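Local coordinates for protein putative archaeal ammonia monooxygenase subunit B (Candidatus Nitrosocaldus yellowstonii, PDB 4O65) that is the copper-binding cupredoxin domain of a putative ammonia monooxygenase subunit B, and probably takes part in archaeal ammonia oxidation as part of a membrane monooxygenase, at residues 25-30 against 45-50; 18-23 against 58-63. One frame throughout, in Å; residues are numbered along the deposited sequence.

Contact 1 (25-30 against 45-50)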
ATOM      1  N   ILE A  25       2.307  -7.912  11.596  1.00 19.91           N
ATOM      2  CA  ILE A  25       2.392  -7.110  12.832  1.00 19.52           C
ATOM      3  C   ILE A  25       2.641  -5.655  12.443  1.00 18.92           C
ATOM      4  O   ILE A  25       2.957  -5.353  11.266  1.00 17.97           O
ATOM      5  CB  ILE A  25       3.466  -7.630  13.828  1.00 19.88           C
ATOM      6  CG1 ILE A  25       4.851  -7.441  13.216  1.00 19.15           C
ATOM      7  CG2 ILE A  25       3.204  -9.111  14.152  1.00 22.51           C
ATOM      8  CD1 ILE A  25       6.022  -7.939  14.106  1.00 20.21           C
ATOM      9  N   THR A  26       2.505  -4.733  13.389  1.00 18.72           N
ATOM     10  CA  THR A  26       2.729  -3.304  13.028  1.00 17.79           C
ATOM     11  C   THR A  26       4.197  -2.988  12.855  1.00 17.70           C
ATOM     12  O   THR A  26       5.068  -3.747  13.339  1.00 17.78           O
ATOM     13  CB  THR A  26       2.164  -2.366  14.102  1.00 18.45           C
ATOM     14  OG1 THR A  26       2.806  -2.678  15.337  1.00 19.08           O
ATOM     15  CG2 THR A  26       0.634  -2.580  14.303  1.00 18.03           C
ATOM     16  N   LYS A  27       4.506  -1.863  12.219  1.00 18.59           N
ATOM     17  CA  LYS A  27       5.902  -1.422  12.088  1.00 18.32           C
ATOM     18  C   LYS A  27       6.517  -1.243  13.483  1.00 18.54           C
ATOM     19  O   LYS A  27       7.648  -1.697  13.747  1.00 17.82           O
ATOM     20  CB  LYS A  27       5.982  -0.078  11.332  1.00 20.25           C
ATOM     21  CG  LYS A  27       7.414   0.260  10.937  1.00 20.73           C
ATOM     22  CD  LYS A  27       7.651   1.717  10.494  1.00 23.55           C
ATOM     23  CE  LYS A  27       6.912   2.184   9.256  1.00 27.27           C
ATOM     24  NZ  LYS A  27       7.434   3.574   8.919  1.00 25.88           N
ATOM     25  N   ALA A  28       5.754  -0.632  14.395  1.00 17.83           N
ATOM     26  CA  ALA A  28       6.262  -0.506  15.773  1.00 19.33           C
ATOM     27  C   ALA A  28       6.535  -1.861  16.455  1.00 19.81           C
ATOM     28  O   ALA A  28       7.561  -2.011  17.185  1.00 19.43           O
ATOM     29  CB  ALA A  28       5.331   0.389  16.621  1.00 18.99           C
ATOM     30  N   GLU A  29       5.605  -2.820  16.282  1.00 18.82           N
ATOM     31  CA  GLU A  29       5.793  -4.146  16.922  1.00 21.71           C
ATOM     32  C   GLU A  29       7.063  -4.813  16.339  1.00 20.83           C
ATOM     33  O   GLU A  29       7.850  -5.418  17.085  1.00 20.58           O
ATOM     34  CB  GLU A  29       4.598  -5.069  16.692  1.00 22.15           C
ATOM     35  CG  GLU A  29       4.636  -6.362  17.521  1.00 24.43           C
ATOM     36  CD  GLU A  29       4.558  -6.123  19.028  1.00 25.40           C
ATOM     37  OE1 GLU A  29       5.076  -6.989  19.736  1.00 28.37           O
ATOM     38  OE2 GLU A  29       3.997  -5.100  19.512  1.00 25.26           O
ATOM     39  N   PHE A  30       7.262  -4.644  15.039  1.00 18.86           N
ATOM     40  CA  PHE A  30       8.473  -5.184  14.400  1.00 19.26           C
ATOM     41  C   PHE A  30       9.745  -4.495  14.915  1.00 19.31           C
ATOM     42  O   PHE A  30      10.724  -5.178  15.252  1.00 19.40           O
ATOM     43  CB  PHE A  30       8.429  -5.065  12.872  1.00 19.11           C
ATOM     44  CG  PHE A  30       9.711  -5.522  12.239  1.00 19.15           C
ATOM     45  CD1 PHE A  30      10.032  -6.889  12.176  1.00 18.66           C
ATOM     46  CD2 PHE A  30      10.614  -4.570  11.715  1.00 20.55           C
ATOM     47  CE1 PHE A  30      11.230  -7.320  11.583  1.00 19.42           C
ATOM     48  CE2 PHE A  30      11.816  -5.007  11.119  1.00 20.33           C
ATOM     49  CZ  PHE A  30      12.101  -6.381  11.045  1.00 20.64           C
ATOM     50  N   GLN A  45      15.211   3.071  10.988  1.00 24.44           N
ATOM     51  CA  GLN A  45      16.064   1.933  10.711  1.00 24.12           C
ATOM     52  C   GLN A  45      15.222   0.820  10.038  1.00 22.97           C
ATOM     53  O   GLN A  45      15.750   0.085   9.199  1.00 23.44           O
ATOM     54  CB  GLN A  45      16.666   1.365  11.976  1.00 27.24           C
ATOM     55  CG  GLN A  45      17.584   2.369  12.677  1.00 30.76           C
ATOM     56  CD  GLN A  45      18.166   1.768  13.934  1.00 35.23           C
ATOM     57  OE1 GLN A  45      17.622   1.930  15.011  1.00 39.05           O
ATOM     58  NE2 GLN A  45      19.231   1.003  13.776  1.00 37.12           N
ATOM     59  N   VAL A  46      13.980   0.684  10.465  1.00 20.95           N
ATOM     60  CA  VAL A  46      13.101  -0.341   9.823  1.00 19.80           C
ATOM     61  C   VAL A  46      12.868   0.132   8.365  1.00 20.85           C
ATOM     62  O   VAL A  46      12.968  -0.660   7.364  1.00 21.95           O
ATOM     63  CB  VAL A  46      11.752  -0.470  10.555  1.00 18.81           C
ATOM     64  CG1 VAL A  46      10.794  -1.360   9.735  1.00 20.02           C
ATOM     65  CG2 VAL A  46      11.965  -1.063  11.956  1.00 20.02           C
ATOM     66  N   ASP A  47      12.560   1.416   8.218  1.00 20.13           N
ATOM     67  CA  ASP A  47      12.315   1.953   6.840  1.00 22.20           C
ATOM     68  C   ASP A  47      13.480   1.698   5.904  1.00 23.68           C
ATOM     69  O   ASP A  47      13.270   1.432   4.678  1.00 23.35           O
ATOM     70  CB  ASP A  47      12.062   3.484   6.829  1.00 24.24           C
ATOM     71  CG  ASP A  47      10.802   3.888   7.517  1.00 25.16           C
ATOM     72  OD1 ASP A  47       9.882   3.083   7.697  1.00 23.88           O
ATOM     73  OD2 ASP A  47      10.738   5.074   7.902  1.00 26.49           O
ATOM     74  N   ALA A  48      14.694   1.760   6.435  1.00 23.05           N
ATOM     75  CA  ALA A  48      15.903   1.511   5.673  1.00 25.91           C
ATOM     76  C   ALA A  48      15.971   0.095   5.071  1.00 24.65           C
ATOM     77  O   ALA A  48      16.669  -0.139   4.068  1.00 27.73           O
ATOM     78  CB  ALA A  48      17.153   1.832   6.530  1.00 27.27           C
ATOM     79  N   MET A  49      15.223  -0.854   5.642  1.00 22.30           N
ATOM     80  CA  MET A  49      15.176  -2.204   5.081  1.00 22.60           C
ATOM     81  C   MET A  49      14.417  -2.242   3.747  1.00 22.31           C
ATOM     82  O   MET A  49      14.545  -3.228   2.984  1.00 24.07           O
ATOM     83  CB  MET A  49      14.542  -3.173   6.083  1.00 21.56           C
ATOM     84  CG  MET A  49      15.375  -3.213   7.370  1.00 22.25           C
ATOM     85  SD  MET A  49      14.512  -4.283   8.520  1.00 24.13           S
ATOM     86  CE  MET A  49      15.516  -4.179  10.028  1.00 24.93           C
ATOM     87  N   GLY A  50      13.571  -1.243   3.502  1.00 21.87           N
ATOM     88  CA  GLY A  50      12.730  -1.240   2.252  1.00 23.38           C
ATOM     89  C   GLY A  50      11.746  -2.380   2.146  1.00 23.68           C
ATOM     90  O   GLY A  50      11.261  -2.876   3.171  1.00 22.51           O
TER
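Val-46 meets both Lys-27 and Phe-30, three side chains that form the tightly packed part of this contact. Its CG2 lies 3.8 Å from Phe-30 CD2, at the edge of the ring, while CG1 reaches the same ring carbon and also touches Lys-27 CG at 3.9 Å. CG1, anti to the backbone N (chi1 171°), is the methyl that lies between Phe-30 CD2 and Lys-27 CG; CG2 meets the ring alone. Phe-30 and Met-49 approach tip to tip: Met-49 SD sits 3.8 Å from Phe-30 CE2 and 5.0 Å from the ring centroid, 79° off the ring normal. This is an edge-on Met-aromatic contact, extended by the CE methyl beside the same ring carbon.

The looser side is polar. Here the Lys-27 chain slides past Val-46, bends at chi3 (-63°) and crosses the partly exposed Asp-47 at about a right angle. Lys-27 NZ bonds to Asp-47 OD1 at 2.8 Å, using the syn lone pair of that oxygen; OD2 stays 3.8 Å from NZ, so a single oxygen makes the salt bridge. The ammonium also makes a salt bridge with Glu-92, its strongest polar partner, and two acids around it would be expected to favour its charged form. Thr-26, at the N-cap of the helix that carries Lys-27, accepts from Glu-29 N through OG1 at 3.0 Å.

The contact thus joins the first turn of helix 27-35 to the last residues of helix 40-47 and Met-49, within the type I turn from Asp-47 to Gly-50. Ala-31 and Phe-35, farther along helix 27-35, continue the packing on Val-46 and Met-49, and Glu-92 connects the polar side to strand 91-97.

Contact 2 (18-23 against 58-63); sequences TFSATR and DVLIVT
Ser-20 OG is gripped from two directions: Ile-61 N donates to it over 2.8 Å in an almost straight bond (172° at the hydrogen), and water 2 lies 2.6 Å from the same OG. That water also donates to Val-59 O. The hydroxyl sits between its own backbone N and carbonyl carbon (chi1 60°), within reach of the neighbouring strand, and takes the place a backbone carbonyl would hold in a regular ladder. Ser-20 N still donates to Ile-61 O at 2.8 Å.

Farther back along the strand the pairing is regular. Thr-18 and Thr-63 form an antiparallel hydrogen-bonded pair, in which Thr-18 N donates to Thr-63 O and Thr-63 N to Thr-18 O. On the face carrying these threonines, water 1 links Thr-18 O to Thr-63 OG1. Phe-19 and Val-62, a non-hydrogen-bonded pair, project from the other face and lie side by side. Val-62 CG2 is 3.7 Å from Phe-19 CD2, while CG1 sits 4.1 Å above the ring plane toward the rim. Leu-60 CD1 comes to the ring edge, and also lies 3.7 Å from Ala-21 O, a buried carbonyl oxygen with no polar partner in the model.

Phe-19 also packs on Met-144 and Ala-127 of the facing sheet, and Val-62 on Thr-129. The Phe-19 side chain is about 6 Å from that of His-128, which binds copper together with His-126, and about 9 Å from the metal. An outermost strand paired antiparallel with its neighbour, its inward side chains packed against a second sheet, fits the beta sandwich of a cupredoxin.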
ATOM      1  N   THR A  18      -3.022 -10.345  -5.956  1.00 20.65           N
ATOM      2  CA  THR A  18      -2.515 -11.340  -5.030  1.00 21.61           C
ATOM      3  C   THR A  18      -1.996 -10.571  -3.834  1.00 20.44           C
ATOM      4  O   THR A  18      -1.393  -9.529  -4.052  1.00 19.30           O
ATOM      5  CB  THR A  18      -1.318 -12.119  -5.617  1.00 24.11           C
ATOM      6  OG1 THR A  18      -1.778 -12.841  -6.761  1.00 29.04           O
ATOM      7  CG2 THR A  18      -0.783 -13.074  -4.573  1.00 24.98           C
ATOM      8  N   PHE A  19      -2.219 -11.094  -2.623  1.00 19.64           N
ATOM      9  CA  PHE A  19      -1.718 -10.455  -1.417  1.00 19.36           C
ATOM     10  C   PHE A  19      -0.665 -11.388  -0.860  1.00 18.62           C
ATOM     11  O   PHE A  19      -0.882 -12.633  -0.770  1.00 20.12           O
ATOM     12  CB  PHE A  19      -2.840 -10.304  -0.381  1.00 20.06           C
ATOM     13  CG  PHE A  19      -3.895  -9.307  -0.786  1.00 22.15           C
ATOM     14  CD1 PHE A  19      -4.910  -9.674  -1.667  1.00 24.25           C
ATOM     15  CD2 PHE A  19      -3.855  -8.012  -0.280  1.00 23.96           C
ATOM     16  CE1 PHE A  19      -5.880  -8.753  -2.047  1.00 27.05           C
ATOM     17  CE2 PHE A  19      -4.824  -7.059  -0.669  1.00 25.32           C
ATOM     18  CZ  PHE A  19      -5.839  -7.458  -1.549  1.00 22.53           C
ATOM     19  N   SER A  20       0.454 -10.813  -0.400  1.00 18.39           N
ATOM     20  CA  SER A  20       1.565 -11.695   0.070  1.00 19.63           C
ATOM     21  C   SER A  20       1.296 -12.325   1.443  1.00 22.39           C
ATOM     22  O   SER A  20       1.999 -13.258   1.838  1.00 23.39           O
ATOM     23  CB  SER A  20       2.882 -10.901   0.150  1.00 19.97           C
ATOM     24  OG  SER A  20       2.736  -9.806   1.076  1.00 18.08           O
ATOM     25  N   ALA A  21       0.392 -11.753   2.225  1.00 22.00           N
ATOM     26  CA  ALA A  21       0.143 -12.285   3.574  1.00 23.53           C
ATOM     27  C   ALA A  21      -1.239 -11.888   4.032  1.00 22.53           C
ATOM     28  O   ALA A  21      -1.774 -10.866   3.580  1.00 22.48           O
ATOM     29  CB  ALA A  21       1.162 -11.670   4.573  1.00 23.11           C
ATOM     30  N   THR A  22      -1.775 -12.647   4.999  1.00 23.27           N
ATOM     31  CA  THR A  22      -3.037 -12.243   5.600  1.00 24.52           C
ATOM     32  C   THR A  22      -2.873 -11.960   7.094  1.00 24.30           C
ATOM     33  O   THR A  22      -3.840 -11.589   7.741  1.00 25.11           O
ATOM     34  CB  THR A  22      -4.105 -13.338   5.469  1.00 28.30           C
ATOM     35  OG1 THR A  22      -3.594 -14.534   6.075  1.00 31.40           O
ATOM     36  CG2 THR A  22      -4.483 -13.542   3.984  1.00 31.87           C
ATOM     37  N   ARG A  23      -1.663 -12.122   7.631  1.00 22.80           N
ATOM     38  CA  ARG A  23      -1.434 -11.803   9.046  1.00 24.24           C
ATOM     39  C   ARG A  23      -0.118 -11.059   9.120  1.00 23.89           C
ATOM     40  O   ARG A  23       0.884 -11.559   8.589  1.00 24.91           O
ATOM     41  CB  ARG A  23      -1.361 -13.105   9.918  1.00 27.04           C
ATOM     42  CG  ARG A  23      -2.650 -13.936   9.885  1.00 32.72           C
ATOM     43  CD  ARG A  23      -2.791 -14.865  11.096  1.00 43.26           C
ATOM     44  NE  ARG A  23      -2.754 -14.078  12.349  1.00 51.51           N
ATOM     45  CZ  ARG A  23      -3.822 -13.689  13.067  1.00 53.99           C
ATOM     46  NH1 ARG A  23      -5.069 -14.021  12.707  1.00 51.79           N
ATOM     47  NH2 ARG A  23      -3.638 -12.954  14.166  1.00 54.24           N
ATOM     48  N   ASP A  58       6.025  -6.523   9.101  1.00 18.22           N
ATOM     49  CA  ASP A  58       4.990  -5.506   8.928  1.00 17.26           C
ATOM     50  C   ASP A  58       4.657  -5.203   7.454  1.00 18.12           C
ATOM     51  O   ASP A  58       3.819  -4.305   7.179  1.00 18.06           O
ATOM     52  CB  ASP A  58       5.424  -4.164   9.610  1.00 17.89           C
ATOM     53  CG  ASP A  58       6.646  -3.572   8.985  1.00 18.81           C
ATOM     54  OD1 ASP A  58       7.622  -4.352   8.692  1.00 19.75           O
ATOM     55  OD2 ASP A  58       6.674  -2.329   8.836  1.00 18.71           O
ATOM     56  N   VAL A  59       5.293  -5.929   6.531  1.00 17.52           N
ATOM     57  CA  VAL A  59       5.213  -5.549   5.121  1.00 17.99           C
ATOM     58  C   VAL A  59       4.246  -6.444   4.350  1.00 16.98           C
ATOM     59  O   VAL A  59       4.283  -7.671   4.455  1.00 17.45           O
ATOM     60  CB  VAL A  59       6.608  -5.545   4.470  1.00 19.05           C
ATOM     61  CG1 VAL A  59       6.524  -5.420   2.948  1.00 19.27           C
ATOM     62  CG2 VAL A  59       7.436  -4.422   5.081  1.00 18.33           C
ATOM     63  N   LEU A  60       3.416  -5.781   3.564  1.00 17.49           N
ATOM     64  CA  LEU A  60       2.469  -6.415   2.604  1.00 17.02           C
ATOM     65  C   LEU A  60       2.860  -6.060   1.206  1.00 17.18           C
ATOM     66  O   LEU A  60       3.043  -4.854   0.895  1.00 18.24           O
ATOM     67  CB  LEU A  60       1.038  -5.824   2.871  1.00 16.80           C
ATOM     68  CG  LEU A  60      -0.031  -6.338   1.860  1.00 17.63           C
ATOM     69  CD1 LEU A  60      -0.276  -7.853   2.040  1.00 18.99           C
ATOM     70  CD2 LEU A  60      -1.314  -5.545   2.196  1.00 18.29           C
ATOM     71  N   ILE A  61       2.907  -7.075   0.327  1.00 17.63           N
ATOM     72  CA  ILE A  61       2.995  -6.866  -1.106  1.00 16.59           C
ATOM     73  C   ILE A  61       1.665  -7.254  -1.770  1.00 16.62           C
ATOM     74  O   ILE A  61       1.128  -8.350  -1.528  1.00 16.83           O
ATOM     75  CB  ILE A  61       4.128  -7.751  -1.710  1.00 17.48           C
ATOM     76  CG1 ILE A  61       5.513  -7.335  -1.120  1.00 18.69           C
ATOM     77  CG2 ILE A  61       4.143  -7.591  -3.247  1.00 18.36           C
ATOM     78  CD1 ILE A  61       6.656  -8.262  -1.606  1.00 20.28           C
ATOM     79  N   VAL A  62       1.169  -6.358  -2.634  1.00 16.08           N
ATOM     80  CA  VAL A  62      -0.031  -6.671  -3.405  1.00 17.02           C
ATOM     81  C   VAL A  62       0.405  -6.550  -4.851  1.00 16.63           C
ATOM     82  O   VAL A  62       0.963  -5.494  -5.256  1.00 18.18           O
ATOM     83  CB  VAL A  62      -1.191  -5.650  -3.122  1.00 18.23           C
ATOM     84  CG1 VAL A  62      -2.465  -6.101  -3.912  1.00 19.80           C
ATOM     85  CG2 VAL A  62      -1.430  -5.526  -1.617  1.00 19.02           C
ATOM     86  N   THR A  63       0.098  -7.569  -5.646  1.00 16.82           N
ATOM     87  CA  THR A  63       0.451  -7.491  -7.055  1.00 18.18           C
ATOM     88  C   THR A  63      -0.775  -7.792  -7.904  1.00 17.59           C
ATOM     89  O   THR A  63      -1.742  -8.377  -7.394  1.00 18.52           O
ATOM     90  CB  THR A  63       1.580  -8.481  -7.450  1.00 18.91           C
ATOM     91  OG1 THR A  63       1.226  -9.812  -6.995  1.00 21.56           O
ATOM     92  CG2 THR A  63       2.930  -8.075  -6.763  1.00 18.31           C
TER
HETATM   93  O   HOH W   1       1.667 -10.189  -4.041  1.00 20.72           O
HETATM   94  O   HOH W   2       4.044 -10.263   3.279  1.00 23.50           O

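How the contacts relate
From the N terminus, strand 12-19 comes first and, through contact 2, pairs with strand 59-68, closing a long loop. Inside that loop the chain passes through strand 23-25, on the edge of the other sheet, then through helix 27-35 and helix 40-47, where contact 1 closes a shorter loop of 14 intervening residues before the chain returns to Asp-58. Contact 1 is therefore nested within contact 2. Their centres lie 15 Å apart, yet the two touch: Asp-58 CB packs 3.2 Å from Ile-25 O, and Asp-58 OD2 lies 3.4 Å from Lys-27 CG. Together they join an edge of the cupredoxin sandwich to the helical pair at its end, with contact 2 nearer the copper site.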